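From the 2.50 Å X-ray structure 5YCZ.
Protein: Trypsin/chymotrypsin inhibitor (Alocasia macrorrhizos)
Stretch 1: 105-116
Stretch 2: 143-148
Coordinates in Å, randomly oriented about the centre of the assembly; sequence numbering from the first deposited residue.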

# COMPACT_ATOMS: atom_id res chain seq x y z
N THR A 105 -3.92 -9.06 -7.06
CA THR A 105 -3.04 -9.95 -7.80
C THR A 105 -3.84 -11.15 -8.30
O THR A 105 -4.90 -11.51 -7.77
CB THR A 105 -1.89 -10.41 -6.91
OG1 THR A 105 -2.40 -11.14 -5.80
CG2 THR A 105 -1.16 -9.24 -6.38
N SER A 106 -3.34 -11.77 -9.35
CA SER A 106 -3.94 -12.98 -9.88
C SER A 106 -2.87 -13.71 -10.68
O SER A 106 -2.08 -13.08 -11.38
CB SER A 106 -5.16 -12.68 -10.75
OG SER A 106 -5.39 -13.74 -11.67
N LYS A 107 -2.83 -15.04 -10.54
CA LYS A 107 -1.93 -15.84 -11.35
C LYS A 107 -2.63 -16.46 -12.55
O LYS A 107 -1.96 -16.97 -13.45
CB LYS A 107 -1.29 -16.96 -10.52
CG LYS A 107 -0.56 -16.50 -9.26
CD LYS A 107 0.37 -17.61 -8.74
CE LYS A 107 1.86 -17.33 -9.04
NZ LYS A 107 2.33 -17.71 -10.43
N ALA A 108 -3.96 -16.40 -12.59
CA ALA A 108 -4.76 -17.17 -13.53
C ALA A 108 -4.43 -16.80 -14.98
O ALA A 108 -3.72 -15.83 -15.27
CB ALA A 108 -6.25 -16.96 -13.27
N ILE A 109 -4.96 -17.62 -15.89
CA ILE A 109 -4.81 -17.41 -17.32
C ILE A 109 -5.81 -16.39 -17.82
O ILE A 109 -5.56 -15.73 -18.84
CB ILE A 109 -4.96 -18.75 -18.06
CG1 ILE A 109 -3.89 -19.74 -17.58
CG2 ILE A 109 -4.85 -18.57 -19.55
CD1 ILE A 109 -4.20 -21.19 -17.91
N GLY A 110 -6.93 -16.23 -17.12
CA GLY A 110 -7.92 -15.25 -17.50
C GLY A 110 -7.39 -13.83 -17.45
O GLY A 110 -6.49 -13.49 -16.67
N PRO A 111 -7.96 -12.97 -18.29
CA PRO A 111 -7.60 -11.55 -18.24
C PRO A 111 -7.92 -10.99 -16.86
O PRO A 111 -8.88 -11.40 -16.22
CB PRO A 111 -8.48 -10.93 -19.32
CG PRO A 111 -9.69 -11.80 -19.33
CD PRO A 111 -9.19 -13.19 -19.07
N HIS A 112 -7.11 -10.04 -16.41
CA HIS A 112 -7.28 -9.46 -15.08
C HIS A 112 -7.00 -7.97 -15.14
O HIS A 112 -5.92 -7.55 -15.58
CB HIS A 112 -6.36 -10.13 -14.07
CG HIS A 112 -6.81 -9.96 -12.65
ND1 HIS A 112 -8.10 -10.22 -12.25
CD2 HIS A 112 -6.15 -9.50 -11.56
CE1 HIS A 112 -8.21 -9.95 -10.96
NE2 HIS A 112 -7.05 -9.51 -10.52
N ASN A 113 -7.94 -7.17 -14.65
CA ASN A 113 -7.93 -5.73 -14.93
C ASN A 113 -6.98 -4.93 -14.05
O ASN A 113 -6.89 -3.71 -14.23
CB ASN A 113 -9.34 -5.16 -14.78
CG ASN A 113 -10.22 -5.57 -15.91
OD1 ASN A 113 -11.38 -5.97 -15.72
ND2 ASN A 113 -9.69 -5.48 -17.12
N SER A 114 -6.28 -5.56 -13.11
CA SER A 114 -5.24 -4.85 -12.39
C SER A 114 -3.86 -5.01 -13.04
O SER A 114 -2.86 -4.60 -12.45
CB SER A 114 -5.20 -5.30 -10.93
OG SER A 114 -5.48 -6.68 -10.80
N ARG A 115 -3.78 -5.58 -14.24
CA ARG A 115 -2.50 -5.81 -14.89
C ARG A 115 -2.17 -4.64 -15.81
O ARG A 115 -2.89 -4.37 -16.78
CB ARG A 115 -2.51 -7.12 -15.67
CG ARG A 115 -2.34 -8.36 -14.82
CD ARG A 115 -3.06 -9.52 -15.48
NE ARG A 115 -2.79 -10.77 -14.79
CZ ARG A 115 -3.41 -11.92 -15.04
NH1 ARG A 115 -4.35 -11.97 -15.97
NH2 ARG A 115 -3.10 -13.00 -14.35
N PHE A 116 -1.07 -3.97 -15.51
CA PHE A 116 -0.59 -2.88 -16.34
C PHE A 116 0.82 -3.23 -16.82
O PHE A 116 1.51 -4.07 -16.24
CB PHE A 116 -0.59 -1.56 -15.56
CG PHE A 116 -1.95 -1.15 -15.08
CD1 PHE A 116 -2.50 -1.72 -13.93
CD2 PHE A 116 -2.69 -0.23 -15.78
CE1 PHE A 116 -3.76 -1.36 -13.48
CE2 PHE A 116 -3.96 0.14 -15.35
CZ PHE A 116 -4.49 -0.41 -14.19
N GLU A 143 6.34 -16.47 -16.98
CA GLU A 143 6.56 -17.85 -17.42
C GLU A 143 5.46 -18.74 -16.84
O GLU A 143 5.67 -19.58 -15.96
CB GLU A 143 7.96 -18.32 -17.03
CG GLU A 143 8.60 -19.24 -18.06
CD GLU A 143 9.56 -20.26 -17.44
OE1 GLU A 143 9.55 -20.42 -16.20
OE2 GLU A 143 10.31 -20.91 -18.20
N ARG A 144 4.26 -18.51 -17.34
CA ARG A 144 3.12 -19.38 -17.06
C ARG A 144 2.08 -19.14 -18.15
O ARG A 144 2.19 -18.17 -18.91
CB ARG A 144 2.54 -19.10 -15.66
CG ARG A 144 1.52 -17.96 -15.59
CD ARG A 144 1.41 -17.43 -14.17
NE ARG A 144 1.00 -16.03 -14.13
CZ ARG A 144 1.39 -15.16 -13.21
NH1 ARG A 144 2.23 -15.53 -12.25
NH2 ARG A 144 0.95 -13.91 -13.26
N PRO A 145 1.10 -20.03 -18.28
CA PRO A 145 0.08 -19.84 -19.31
C PRO A 145 -0.60 -18.48 -19.20
O PRO A 145 -0.96 -18.04 -18.10
CB PRO A 145 -0.90 -20.99 -19.05
CG PRO A 145 -0.57 -21.48 -17.65
CD PRO A 145 0.89 -21.29 -17.55
N SER A 146 -0.75 -17.81 -20.34
CA SER A 146 -1.35 -16.48 -20.38
C SER A 146 -2.28 -16.37 -21.58
O SER A 146 -2.03 -16.96 -22.63
CB SER A 146 -0.26 -15.39 -20.46
OG SER A 146 0.43 -15.40 -21.70
N CYS A 147 -3.38 -15.63 -21.40
CA CYS A 147 -4.30 -15.37 -22.50
C CYS A 147 -3.62 -14.52 -23.56
O CYS A 147 -2.72 -13.73 -23.28
CB CYS A 147 -5.58 -14.68 -22.01
SG CYS A 147 -5.41 -13.17 -20.95
N ARG A 148 -4.07 -14.67 -24.81
CA ARG A 148 -3.31 -14.19 -25.95
C ARG A 148 -3.74 -12.81 -26.45
O ARG A 148 -2.95 -12.16 -27.15
CB ARG A 148 -3.40 -15.21 -27.09
CG ARG A 148 -2.25 -16.23 -27.10
CD ARG A 148 -2.41 -17.28 -26.00
NE ARG A 148 -1.31 -18.25 -25.97
CZ ARG A 148 -1.24 -19.28 -25.12
NH1 ARG A 148 -2.20 -19.48 -24.23
NH2 ARG A 148 -0.20 -20.11 -25.17

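Exposed loops that lack regular secondary structure must hold their shape by other means, and a common solution is to tie one loop from within and let a second rest against it. These two segments of a trypsin/chymotrypsin inhibitor, neither forming a helix or strand where they meet, illustrate the principle, burying about 400 Å² between them.

The internal tie is apparent from the start of the first segment. Ser106 offers its carbonyl to Arg115, NH2 of Arg115 lying 3.1 Å from O of Ser106, while its hydroxyl OG accepts a hydrogen bond from N of Ala108 at 3.2 Å. Lys107 sets its CA over one face of the Arg144 guanidinium. At their ends the two side chains are less comfortable: NZ of Lys107 is modelled 2.8 Å from NH1 of Arg144, a meeting of two donors and two like charges that cannot count as a bond. Ala108 points its side chain away from the second segment, yet its O accepts a hydrogen bond from NH2 of Arg115 at 3.0 Å.

Ile109 is the main apolar contact. Its CD1 lies 3.5 Å from CB of Pro145, and its CA is 4.7 Å from that of Ser146, the closest pair of CA atoms across the two segments. The sole hydrogen bond between the segments is weak: N of Cys147 reaches O of Ile109 at 3.4 Å, with an angle of 130°. The sulfur sits near the same carbonyl, SG of Cys147 being 3.3 Å from O of Ile109.

Gly110 contributes its carbonyl to the tie, O lying 2.7 Å from NH1 of Arg115. Pro111 then packs its CB 4.1 Å from SG of Cys147. Beyond it, a type I turn from His112 to Arg115 reverses the chain and returns the arginine to the carbonyls it gathers. Packing thus dominates between the loops, whereas hydrogen bonding dominates within the first.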